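Local coordinates for protein fatty acid synthase 1, isoform A (Drosophila melanogaster, PDB 6FN6) that probably carries out de novo synthesis of long-chain saturated fatty acids from acetyl-CoA and malonyl-CoA, this chain being its dehydratase-enoylreductase-ketoreductase modifying region, at residues A[284-289]-A[432-437]; A[316-321]-A[337-342]; A[381-386]-A[411-416]; A[386-391]-A[421-426]. All coordinates share one frame; numbering follows the deposited sequence.

Interaction 1: residues A[284-289]-A[432-437]; sequences LHALDV and QSLGAT
The methyl group of Ala-286 points into the notch between two side chains of the other segment and supplies everything that helix 279-296 contributes to this contact. Ala-286 CB lies 3.8 Å from Gln-432 CG, so an apolar link of the glutamine chain, not its amide, does the touching; it also meets Leu-434 CD2 at 3.7 Å, one branch of the isobutyl group turned toward the helix. No hydrogen bond crosses the gap. Gln-432 stands near the end of strand 426-433, with CG anti to the backbone N (chi1 173°), and then bends at chi2, which carries its amide back over its own chain. There Gln-432 NE2 reaches Ser-433 O at 2.9 Å in an almost straight bond, lying in the carbonyl plane on a lone pair. This strand and the next, 438-445, form an antiparallel hairpin toward one side of a sheet of the class I methyltransferase type, consistent with the pseudo-methyltransferase domain of animal fatty acid synthases. Leu-440 of the second hairpin strand touches both Ala-286 and Leu-434. The amide is held further by Asn-271 at OE1 and the carbonyl of Thr-273 at NE2. Asn-271 and the Thr-273 carbonyl would probably be left without their amide partner, and the notch without its Gln-432 wall, if an alanine stood here.

Interaction 2: residues A[316-321]-A[337-342]; sequences DVLVAN and VAVVTS
A beta-alpha-beta crossover, running from strand 303-309 through helix 320-329 to strand 334-341, brings Ala-320 at the helix start against Val-337 and Val-339. The two strands are parallel neighbours in the methyltransferase-like sheet, and the contact seals the helix to the second of them. Val-337 and Val-339, alternate residues of one strand, present their side chains on the same face, and the Ala-320 methyl settles over both. Ala-320 CB is 3.6 Å from Val-339 CG2 and 4.1 Å from Val-337 CG1. Val-337 CG1 also lies near the backbone of the helix, 4.0 Å from Ala-320 O. Just before the helix, Leu-318 extends the apolar surface along the strand. The next two residues, Val-319 and Ala-320, offer their backbone N-H groups to the carboxylate of Glu-308 on strand 303-309, the second of these bonds being weak, which ties the approach to the helix to the sheet. Leu-353 of helix 346-353 packs on Leu-318, Ala-320 and Val-339 alike. The two methyls of Val-339 divide the work: Val-339 CG2, on the far side from the carbonyl carbon, meets the alanine, while Val-339 CG1, trans to the backbone N (chi1 -178°), comes within 4.2 Å of Leu-318 CD2.

Interaction 3: residues A[381-386]-A[411-416]; sequences DVLSRP and PTYTKT
Leu-383 and Tyr-413 extend alongside each other in the same sense, where the loop after strand 374-380 meets helix 410-423 of the methyltransferase-like sheet domain. The leucine does not lie over the aromatic face. Leu-383 CD1 comes up to the ring edge, in the ring plane, 3.8 Å from Tyr-413 CD1 and nearly as close to CE1. The tyrosine ring swings out opposite the backbone N (chi1 173°) and leads away from the helix toward the sheet, where its hydroxyl is hydrogen-bonded to Glu-431; Val-439 and Val-441 of strand 438-445 touch the same side chain. Leu-421, two turns further along the helix, packs against both the leucine and the ring.

One residue further along the loop and one back on the helix, the pairing changes from apolar to polar. Ser-384 OG and Thr-412 OG1 stand 3.6 Å apart and are not bonded to each other; each has another partner, the serine Glu-408 and the threonine the Thr-409 carbonyl. Glu-408 also receives the backbone N-H of Leu-383, so this one carboxylate fixes both loop residues that face the helix. On the helix itself Thr-412 O accepts two bonds from a single residue, one from Thr-416 N at 3.1 Å and one from Thr-416 OG1 at 3.2 Å, the hydroxyl approaching with a tilt of 30° from the carbonyl plane.

Interaction 4: residues A[386-391]-A[421-426]; sequences PDTKTL and LTKFGF
Leu-391 and Phe-424 mark the closest approach of the two backbones, yet their CA atoms remain 8.9 Å apart, a separation filled by side chains. The segment 386-391 enters helix 389-395, whereas 421-426 leaves helix 410-423 through a Schellman motif: Phe-426 N bonds to Leu-421 O at 2.7 Å, Gly-425 N bonds to Thr-422 O, and Gly-425 takes the positive phi of the C-prime position. Phe-424, the first residue to depart from helical angles, has its CB pointing toward 386-391, and with CG opposite the carbonyl carbon (chi1 -79°) its ring reaches Leu-391 and Thr-388. The ring and Leu-391 overlap while heading opposite ways, and Leu-391 CD2 rests over one face of the Phe-424 ring in a CH-pi contact, 4.1 Å from the centroid and 29° off the normal. Thr-388 comes instead from the rim: Thr-388 OG1 lies near the ring plane, 3.5 Å from Phe-424 CZ, and its CB follows close behind. The same hydroxyl makes a weak hydrogen bond to Glu-392, and Ile-395 of helix 389-395 also touches the ring. The Leu-391 methyl is likely to lose its aromatic surface, with a gap beside Thr-388, if the phenylalanine were an alanine. With no hydrogen bond between the segments, dispersion and CH-pi attraction mainly join the two helix ends, so the fit depends on ring shape more than on polar pairing.

In the fold
All four contacts belong to one domain, built on the mixed sheet that includes strands 303-309 to 438-445. The order 359-362, 334-341, 303-309, 374-380, 402-409, 438-445, 426-433 is that of class I methyltransferases; the contacts thus bind helices and loops to the sheet of what is probably the pseudo-methyltransferase domain, away from the predicted dehydratase residues. Interaction 1 spans the longest stretch of chain and encloses the others. Interaction 2 closes before interactions 3 and 4 open, and lies about 18 Å from interaction 1, centre to centre, with Leu-287 packing on Val-319. Interactions 3 and 4 alternate along the chain, their centres about 10 Å apart; Leu-383 packs on both Leu-391 and Leu-421, joining them.

Interaction 1: residues A[284-289]-A[432-437]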
loop_
_atom_site.group_PDB
_atom_site.type_symbol
_atom_site.label_atom_id
_atom_site.label_comp_id
_atom_site.label_asym_id
_atom_site.label_seq_id
_atom_site.Cartn_x
_atom_site.Cartn_y
_atom_site.Cartn_z
ATOM N N LEU A 284 28.602 33.656 50.944
ATOM C CA LEU A 284 27.966 34.239 49.770
ATOM C C LEU A 284 26.768 35.096 50.172
ATOM O O LEU A 284 26.565 36.179 49.626
ATOM C CB LEU A 284 27.537 33.145 48.789
ATOM C CG LEU A 284 28.666 32.410 48.056
ATOM C CD1 LEU A 284 28.087 31.371 47.113
ATOM C CD2 LEU A 284 29.578 33.365 47.292
ATOM N N HIS A 285 25.975 34.604 51.119
ATOM C CA HIS A 285 24.840 35.364 51.638
ATOM C C HIS A 285 25.298 36.657 52.316
ATOM O O HIS A 285 24.684 37.711 52.147
ATOM C CB HIS A 285 24.027 34.515 52.617
ATOM C CG HIS A 285 23.135 33.514 51.958
ATOM N ND1 HIS A 285 22.732 33.627 50.639
ATOM C CD2 HIS A 285 22.565 32.379 52.420
ATOM C CE1 HIS A 285 21.957 32.610 50.329
ATOM N NE2 HIS A 285 21.837 31.832 51.394
ATOM N N ALA A 286 26.375 36.570 53.088
ATOM C CA ALA A 286 26.926 37.742 53.751
ATOM C C ALA A 286 27.253 38.817 52.718
ATOM O O ALA A 286 26.942 39.993 52.913
ATOM C CB ALA A 286 28.165 37.370 54.556
ATOM N N LEU A 287 27.878 38.408 51.619
ATOM C CA LEU A 287 28.204 39.330 50.534
ATOM C C LEU A 287 26.938 39.858 49.867
ATOM O O LEU A 287 26.869 41.024 49.484
ATOM C CB LEU A 287 29.095 38.650 49.490
ATOM C CG LEU A 287 30.508 38.271 49.939
ATOM C CD1 LEU A 287 31.095 37.225 49.014
ATOM C CD2 LEU A 287 31.398 39.501 49.985
ATOM N N ASP A 288 25.947 38.988 49.717
ATOM C CA ASP A 288 24.679 39.374 49.113
ATOM C C ASP A 288 23.980 40.436 49.957
ATOM O O ASP A 288 23.428 41.399 49.428
ATOM C CB ASP A 288 23.777 38.154 48.942
ATOM C CG ASP A 288 22.690 38.375 47.911
ATOM O OD1 ASP A 288 22.236 39.527 47.752
ATOM O OD2 ASP A 288 22.296 37.393 47.249
ATOM N N VAL A 289 24.007 40.254 51.272
ATOM C CA VAL A 289 23.391 41.211 52.180
ATOM C C VAL A 289 24.132 42.540 52.099
ATOM O O VAL A 289 23.517 43.606 52.100
ATOM C CB VAL A 289 23.374 40.680 53.627
ATOM C CG1 VAL A 289 22.935 41.774 54.593
ATOM C CG2 VAL A 289 22.462 39.475 53.743
ATOM N N GLN A 432 28.698 40.761 60.210
ATOM C CA GLN A 432 28.160 39.433 59.958
ATOM C C GLN A 432 29.243 38.381 60.149
ATOM O O GLN A 432 30.325 38.469 59.566
ATOM C CB GLN A 432 27.571 39.342 58.546
ATOM C CG GLN A 432 27.131 37.936 58.133
ATOM C CD GLN A 432 26.099 37.342 59.071
ATOM O OE1 GLN A 432 24.984 37.853 59.189
ATOM N NE2 GLN A 432 26.466 36.253 59.744
ATOM N N SER A 433 28.945 37.394 60.982
ATOM C CA SER A 433 29.887 36.323 61.263
ATOM C C SER A 433 30.087 35.471 60.018
ATOM O O SER A 433 29.158 35.274 59.234
ATOM C CB SER A 433 29.392 35.453 62.419
ATOM O OG SER A 433 28.169 34.821 62.086
ATOM N N LEU A 434 31.311 34.987 59.839
ATOM C CA LEU A 434 31.622 34.028 58.790
ATOM C C LEU A 434 32.150 32.787 59.487
ATOM O O LEU A 434 33.328 32.443 59.386
ATOM C CB LEU A 434 32.647 34.597 57.806
ATOM C CG LEU A 434 32.189 35.839 57.035
ATOM C CD1 LEU A 434 33.321 36.423 56.206
ATOM C CD2 LEU A 434 30.998 35.504 56.148
ATOM N N GLY A 435 31.252 32.124 60.210
ATOM C CA GLY A 435 31.643 31.071 61.122
ATOM C C GLY A 435 32.205 31.749 62.348
ATOM O O GLY A 435 31.800 32.860 62.689
ATOM N N ALA A 436 33.135 31.086 63.019
ATOM C CA ALA A 436 33.872 31.720 64.097
ATOM C C ALA A 436 35.254 32.040 63.550
ATOM O O ALA A 436 35.637 31.533 62.497
ATOM C CB ALA A 436 33.950 30.824 65.315
ATOM N N THR A 437 35.994 32.890 64.247
ATOM C CA THR A 437 37.323 33.314 63.804
ATOM C C THR A 437 37.295 34.229 62.578
ATOM O O THR A 437 38.346 34.704 62.148
ATOM C CB THR A 437 38.250 32.110 63.481
ATOM O OG1 THR A 437 37.596 31.193 62.595
ATOM C CG2 THR A 437 38.657 31.389 64.761
#

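Interaction 2: residues A[316-321]-A[337-342]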
loop_
_atom_site.group_PDB
_atom_site.type_symbol
_atom_site.label_atom_id
_atom_site.label_comp_id
_atom_site.label_asym_id
_atom_site.label_seq_id
_atom_site.Cartn_x
_atom_site.Cartn_y
_atom_site.Cartn_z
ATOM N N ASP A 316 41.666 32.539 41.724
ATOM C CA ASP A 316 40.407 31.803 41.675
ATOM C C ASP A 316 39.441 32.208 42.790
ATOM O O ASP A 316 38.230 32.267 42.573
ATOM C CB ASP A 316 40.669 30.298 41.758
ATOM C CG ASP A 316 39.437 29.470 41.438
ATOM O OD1 ASP A 316 38.445 30.046 40.943
ATOM O OD2 ASP A 316 39.464 28.241 41.670
ATOM N N VAL A 317 39.973 32.478 43.980
ATOM C CA VAL A 317 39.126 32.686 45.156
ATOM C C VAL A 317 38.512 34.085 45.244
ATOM O O VAL A 317 37.628 34.316 46.070
ATOM C CB VAL A 317 39.915 32.397 46.455
ATOM C CG1 VAL A 317 40.367 30.944 46.496
ATOM C CG2 VAL A 317 41.095 33.355 46.609
ATOM N N LEU A 318 38.969 35.017 44.412
ATOM C CA LEU A 318 38.433 36.378 44.444
ATOM C C LEU A 318 36.925 36.345 44.187
ATOM O O LEU A 318 36.428 35.462 43.489
ATOM C CB LEU A 318 39.151 37.280 43.433
ATOM C CG LEU A 318 39.308 36.781 41.999
ATOM C CD1 LEU A 318 38.103 37.139 41.149
ATOM C CD2 LEU A 318 40.588 37.343 41.392
ATOM N N VAL A 319 36.205 37.309 44.755
ATOM C CA VAL A 319 34.743 37.298 44.725
ATOM C C VAL A 319 34.161 38.268 43.697
ATOM O O VAL A 319 32.941 38.343 43.539
ATOM C CB VAL A 319 34.168 37.616 46.124
ATOM C CG1 VAL A 319 34.686 36.625 47.159
ATOM C CG2 VAL A 319 34.498 39.053 46.542
ATOM N N ALA A 320 35.028 39.012 43.015
ATOM C CA ALA A 320 34.604 40.052 42.079
ATOM C C ALA A 320 33.416 39.636 41.206
ATOM O O ALA A 320 32.442 40.381 41.078
ATOM C CB ALA A 320 35.772 40.456 41.193
ATOM N N ASN A 321 33.498 38.449 40.610
ATOM C CA ASN A 321 32.440 37.968 39.726
ATOM C C ASN A 321 31.108 37.913 40.461
ATOM O O ASN A 321 30.085 38.360 39.943
ATOM C CB ASN A 321 32.786 36.585 39.168
ATOM C CG ASN A 321 33.811 36.646 38.052
ATOM O OD1 ASN A 321 34.137 37.722 37.549
ATOM N ND2 ASN A 321 34.318 35.485 37.649
ATOM N N VAL A 337 32.791 46.795 38.215
ATOM C CA VAL A 337 33.620 46.092 39.184
ATOM C C VAL A 337 34.985 45.819 38.573
ATOM O O VAL A 337 35.088 45.428 37.411
ATOM C CB VAL A 337 32.949 44.787 39.650
ATOM C CG1 VAL A 337 33.824 44.066 40.668
ATOM C CG2 VAL A 337 31.576 45.074 40.230
ATOM N N ALA A 338 36.030 46.038 39.361
ATOM C CA ALA A 338 37.395 45.810 38.910
ATOM C C ALA A 338 38.181 45.050 39.969
ATOM O O ALA A 338 37.827 45.071 41.148
ATOM C CB ALA A 338 38.078 47.129 38.586
ATOM N N VAL A 339 39.241 44.373 39.543
ATOM C CA VAL A 339 40.136 43.705 40.473
ATOM C C VAL A 339 41.465 44.444 40.467
ATOM O O VAL A 339 42.122 44.561 39.433
ATOM C CB VAL A 339 40.323 42.219 40.118
ATOM C CG1 VAL A 339 41.228 41.533 41.137
ATOM C CG2 VAL A 339 38.977 41.517 40.040
ATOM N N VAL A 340 41.854 44.939 41.636
ATOM C CA VAL A 340 43.083 45.704 41.780
ATOM C C VAL A 340 44.197 44.781 42.247
ATOM O O VAL A 340 44.017 43.997 43.178
ATOM C CB VAL A 340 42.903 46.880 42.752
ATOM C CG1 VAL A 340 44.119 47.790 42.706
ATOM C CG2 VAL A 340 41.636 47.657 42.425
ATOM N N THR A 341 45.350 44.878 41.594
ATOM C CA THR A 341 46.488 44.029 41.923
ATOM C C THR A 341 47.751 44.866 42.071
ATOM O O THR A 341 48.043 45.726 41.240
ATOM C CB THR A 341 46.716 42.944 40.851
ATOM O OG1 THR A 341 47.838 42.133 41.221
ATOM C CG2 THR A 341 46.972 43.570 39.480
ATOM N N SER A 342 48.490 44.609 43.145
ATOM C CA SER A 342 49.740 45.304 43.402
ATOM C C SER A 342 50.932 44.450 42.985
ATOM O O SER A 342 52.062 44.936 42.929
ATOM C CB SER A 342 49.849 45.669 44.884
ATOM O OG SER A 342 51.026 46.412 45.144
#

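Interaction 3: residues A[381-386]-A[411-416]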
loop_
_atom_site.group_PDB
_atom_site.type_symbol
_atom_site.label_atom_id
_atom_site.label_comp_id
_atom_site.label_asym_id
_atom_site.label_seq_id
_atom_site.Cartn_x
_atom_site.Cartn_y
_atom_site.Cartn_z
ATOM N N ASP A 381 41.502 41.092 55.386
ATOM C CA ASP A 381 42.594 41.322 56.323
ATOM C C ASP A 381 43.216 42.702 56.127
ATOM O O ASP A 381 44.436 42.857 56.182
ATOM C CB ASP A 381 43.658 40.232 56.170
ATOM C CG ASP A 381 43.102 38.842 56.404
ATOM O OD1 ASP A 381 42.107 38.718 57.150
ATOM O OD2 ASP A 381 43.657 37.871 55.843
ATOM N N VAL A 382 42.370 43.704 55.913
ATOM C CA VAL A 382 42.833 45.071 55.717
ATOM C C VAL A 382 43.187 45.686 57.067
ATOM O O VAL A 382 44.147 46.448 57.180
ATOM C CB VAL A 382 41.774 45.912 54.980
ATOM C CG1 VAL A 382 42.228 47.364 54.841
ATOM C CG2 VAL A 382 41.480 45.313 53.615
ATOM N N LEU A 383 42.403 45.356 58.087
ATOM C CA LEU A 383 42.644 45.859 59.434
ATOM C C LEU A 383 43.699 45.014 60.145
ATOM O O LEU A 383 44.185 45.381 61.215
ATOM C CB LEU A 383 41.344 45.872 60.238
ATOM C CG LEU A 383 40.171 46.610 59.589
ATOM C CD1 LEU A 383 38.920 46.474 60.441
ATOM C CD2 LEU A 383 40.504 48.084 59.355
ATOM N N SER A 384 44.038 43.875 59.549
ATOM C CA SER A 384 45.055 42.980 60.094
ATOM C C SER A 384 46.459 43.467 59.753
ATOM O O SER A 384 47.389 43.306 60.543
ATOM C CB SER A 384 44.853 41.562 59.564
ATOM O OG SER A 384 43.569 41.072 59.907
ATOM N N ARG A 385 46.602 44.049 58.565
ATOM C CA ARG A 385 47.888 44.540 58.082
ATOM C C ARG A 385 48.592 45.401 59.133
ATOM O O ARG A 385 47.933 46.069 59.932
ATOM C CB ARG A 385 47.694 45.358 56.803
ATOM C CG ARG A 385 47.217 44.559 55.598
ATOM C CD ARG A 385 48.370 44.140 54.699
ATOM N NE ARG A 385 49.187 43.087 55.295
ATOM C CZ ARG A 385 50.297 42.600 54.749
ATOM N NH1 ARG A 385 50.734 43.072 53.588
ATOM N NH2 ARG A 385 50.973 41.639 55.364
ATOM N N PRO A 386 49.937 45.385 59.138
ATOM C CA PRO A 386 50.692 46.167 60.124
ATOM C C PRO A 386 50.617 47.667 59.854
ATOM O O PRO A 386 50.563 48.461 60.793
ATOM C CB PRO A 386 52.122 45.648 59.961
ATOM C CG PRO A 386 52.196 45.197 58.548
ATOM C CD PRO A 386 50.830 44.661 58.213
ATOM N N PRO A 411 39.315 37.319 65.999
ATOM C CA PRO A 411 40.156 37.751 67.122
ATOM C C PRO A 411 40.845 39.088 66.869
ATOM O O PRO A 411 40.825 39.954 67.740
ATOM C CB PRO A 411 41.180 36.615 67.257
ATOM C CG PRO A 411 41.109 35.859 65.982
ATOM C CD PRO A 411 39.700 35.983 65.518
ATOM N N THR A 412 41.437 39.254 65.690
ATOM C CA THR A 412 42.139 40.489 65.359
ATOM C C THR A 412 41.175 41.667 65.264
ATOM O O THR A 412 41.448 42.744 65.794
ATOM C CB THR A 412 42.909 40.368 64.029
ATOM O OG1 THR A 412 42.000 40.033 62.972
ATOM C CG2 THR A 412 43.989 39.306 64.132
ATOM N N TYR A 413 40.051 41.460 64.586
ATOM C CA TYR A 413 39.083 42.529 64.391
ATOM C C TYR A 413 38.618 43.098 65.730
ATOM O O TYR A 413 38.329 44.291 65.846
ATOM C CB TYR A 413 37.877 42.033 63.592
ATOM C CG TYR A 413 36.772 43.058 63.497
ATOM C CD1 TYR A 413 36.962 44.246 62.804
ATOM C CD2 TYR A 413 35.547 42.848 64.115
ATOM C CE1 TYR A 413 35.960 45.193 62.720
ATOM C CE2 TYR A 413 34.539 43.791 64.037
ATOM C CZ TYR A 413 34.752 44.961 63.338
ATOM O OH TYR A 413 33.751 45.901 63.257
ATOM N N THR A 414 38.542 42.235 66.737
ATOM C CA THR A 414 38.060 42.631 68.056
ATOM C C THR A 414 39.092 43.449 68.834
ATOM O O THR A 414 38.770 44.502 69.381
ATOM C CB THR A 414 37.662 41.400 68.892
ATOM O OG1 THR A 414 36.676 40.639 68.186
ATOM C CG2 THR A 414 37.093 41.822 70.242
ATOM N N LYS A 415 40.329 42.962 68.889
ATOM C CA LYS A 415 41.333 43.565 69.758
ATOM C C LYS A 415 41.892 44.869 69.193
ATOM O O LYS A 415 42.293 45.751 69.953
ATOM C CB LYS A 415 42.486 42.586 70.017
ATOM C CG LYS A 415 43.222 42.109 68.772
ATOM C CD LYS A 415 44.284 41.075 69.131
ATOM C CE LYS A 415 45.000 40.528 67.901
ATOM N NZ LYS A 415 45.608 41.602 67.065
ATOM N N THR A 416 41.929 44.993 67.868
ATOM C CA THR A 416 42.464 46.200 67.241
ATOM C C THR A 416 41.631 46.688 66.055
ATOM O O THR A 416 41.718 47.855 65.672
ATOM C CB THR A 416 43.908 45.975 66.754
ATOM O OG1 THR A 416 43.968 44.790 65.951
ATOM C CG2 THR A 416 44.853 45.832 67.937
#

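Interaction 4: residues A[386-391]-A[421-426]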
loop_
_atom_site.group_PDB
_atom_site.type_symbol
_atom_site.label_atom_id
_atom_site.label_comp_id
_atom_site.label_asym_id
_atom_site.label_seq_id
_atom_site.Cartn_x
_atom_site.Cartn_y
_atom_site.Cartn_z
ATOM N N PRO A 386 49.937 45.385 59.138
ATOM C CA PRO A 386 50.692 46.167 60.124
ATOM C C PRO A 386 50.617 47.667 59.854
ATOM O O PRO A 386 50.563 48.461 60.793
ATOM C CB PRO A 386 52.122 45.648 59.961
ATOM C CG PRO A 386 52.196 45.197 58.548
ATOM C CD PRO A 386 50.830 44.661 58.213
ATOM N N ASP A 387 50.618 48.041 58.579
ATOM C CA ASP A 387 50.526 49.443 58.188
ATOM C C ASP A 387 49.096 49.792 57.786
ATOM O O ASP A 387 48.362 48.953 57.262
ATOM C CB ASP A 387 51.494 49.750 57.040
ATOM C CG ASP A 387 51.275 48.857 55.829
ATOM O OD1 ASP A 387 50.109 48.665 55.418
ATOM O OD2 ASP A 387 52.275 48.345 55.283
ATOM N N THR A 388 48.703 51.034 58.046
ATOM C CA THR A 388 47.342 51.485 57.781
ATOM C C THR A 388 47.208 52.024 56.359
ATOM O O THR A 388 46.124 52.424 55.937
ATOM C CB THR A 388 46.913 52.589 58.767
ATOM O OG1 THR A 388 47.656 53.784 58.501
ATOM C CG2 THR A 388 47.161 52.155 60.204
ATOM N N LYS A 389 48.315 52.035 55.625
ATOM C CA LYS A 389 48.347 52.632 54.296
ATOM C C LYS A 389 47.346 51.966 53.353
ATOM O O LYS A 389 46.733 52.633 52.520
ATOM C CB LYS A 389 49.766 52.556 53.728
ATOM C CG LYS A 389 50.691 53.622 54.304
ATOM C CD LYS A 389 52.155 53.342 54.010
ATOM C CE LYS A 389 53.040 54.441 54.582
ATOM N NZ LYS A 389 54.490 54.150 54.421
ATOM N N THR A 390 47.184 50.652 53.482
ATOM C CA THR A 390 46.211 49.922 52.676
ATOM C C THR A 390 44.811 50.475 52.938
ATOM O O THR A 390 44.055 50.752 52.007
ATOM C CB THR A 390 46.239 48.410 52.979
ATOM O OG1 THR A 390 47.564 47.902 52.783
ATOM C CG2 THR A 390 45.278 47.656 52.071
ATOM N N LEU A 391 44.478 50.633 54.214
ATOM C CA LEU A 391 43.191 51.189 54.613
ATOM C C LEU A 391 43.024 52.623 54.123
ATOM O O LEU A 391 41.988 52.978 53.562
ATOM C CB LEU A 391 43.045 51.141 56.136
ATOM C CG LEU A 391 41.803 51.809 56.731
ATOM C CD1 LEU A 391 40.537 51.146 56.227
ATOM C CD2 LEU A 391 41.858 51.778 58.252
ATOM N N LEU A 421 39.150 51.315 62.775
ATOM C CA LEU A 421 38.050 51.936 62.040
ATOM C C LEU A 421 37.634 53.226 62.747
ATOM O O LEU A 421 37.387 54.247 62.106
ATOM C CB LEU A 421 36.853 50.986 61.922
ATOM C CG LEU A 421 36.991 49.785 60.979
ATOM C CD1 LEU A 421 35.781 48.865 61.098
ATOM C CD2 LEU A 421 37.182 50.229 59.535
ATOM N N THR A 422 37.553 53.167 64.072
ATOM C CA THR A 422 37.210 54.338 64.869
ATOM C C THR A 422 38.287 55.402 64.682
ATOM O O THR A 422 37.988 56.588 64.541
ATOM C CB THR A 422 37.070 53.992 66.368
ATOM O OG1 THR A 422 36.080 52.971 66.535
ATOM C CG2 THR A 422 36.658 55.218 67.172
ATOM N N LYS A 423 39.543 54.966 64.685
ATOM C CA LYS A 423 40.671 55.874 64.532
ATOM C C LYS A 423 40.585 56.674 63.241
ATOM O O LYS A 423 40.954 57.847 63.208
ATOM C CB LYS A 423 41.982 55.082 64.559
ATOM C CG LYS A 423 43.229 55.899 64.235
ATOM C CD LYS A 423 44.463 55.017 64.212
ATOM C CE LYS A 423 45.699 55.790 63.783
ATOM N NZ LYS A 423 46.863 54.884 63.583
ATOM N N PHE A 424 40.098 56.041 62.179
ATOM C CA PHE A 424 40.006 56.699 60.881
ATOM C C PHE A 424 38.615 57.265 60.613
ATOM O O PHE A 424 38.290 57.622 59.481
ATOM C CB PHE A 424 40.422 55.732 59.772
ATOM C CG PHE A 424 41.911 55.575 59.645
ATOM C CD1 PHE A 424 42.627 56.361 58.756
ATOM C CD2 PHE A 424 42.599 54.664 60.429
ATOM C CE1 PHE A 424 43.999 56.230 58.639
ATOM C CE2 PHE A 424 43.971 54.529 60.316
ATOM C CZ PHE A 424 44.671 55.315 59.420
ATOM N N GLY A 425 37.800 57.353 61.659
ATOM C CA GLY A 425 36.519 58.030 61.566
ATOM C C GLY A 425 35.398 57.220 60.949
ATOM O O GLY A 425 34.375 57.773 60.538
ATOM N N PHE A 426 35.590 55.908 60.876
ATOM C CA PHE A 426 34.592 55.022 60.291
ATOM C C PHE A 426 33.824 54.285 61.380
ATOM O O PHE A 426 34.325 54.094 62.487
ATOM C CB PHE A 426 35.251 54.027 59.335
ATOM C CG PHE A 426 35.403 54.548 57.938
ATOM C CD1 PHE A 426 36.279 55.584 57.663
ATOM C CD2 PHE A 426 34.663 54.010 56.901
ATOM C CE1 PHE A 426 36.417 56.068 56.377
ATOM C CE2 PHE A 426 34.797 54.489 55.616
ATOM C CZ PHE A 426 35.674 55.521 55.354
#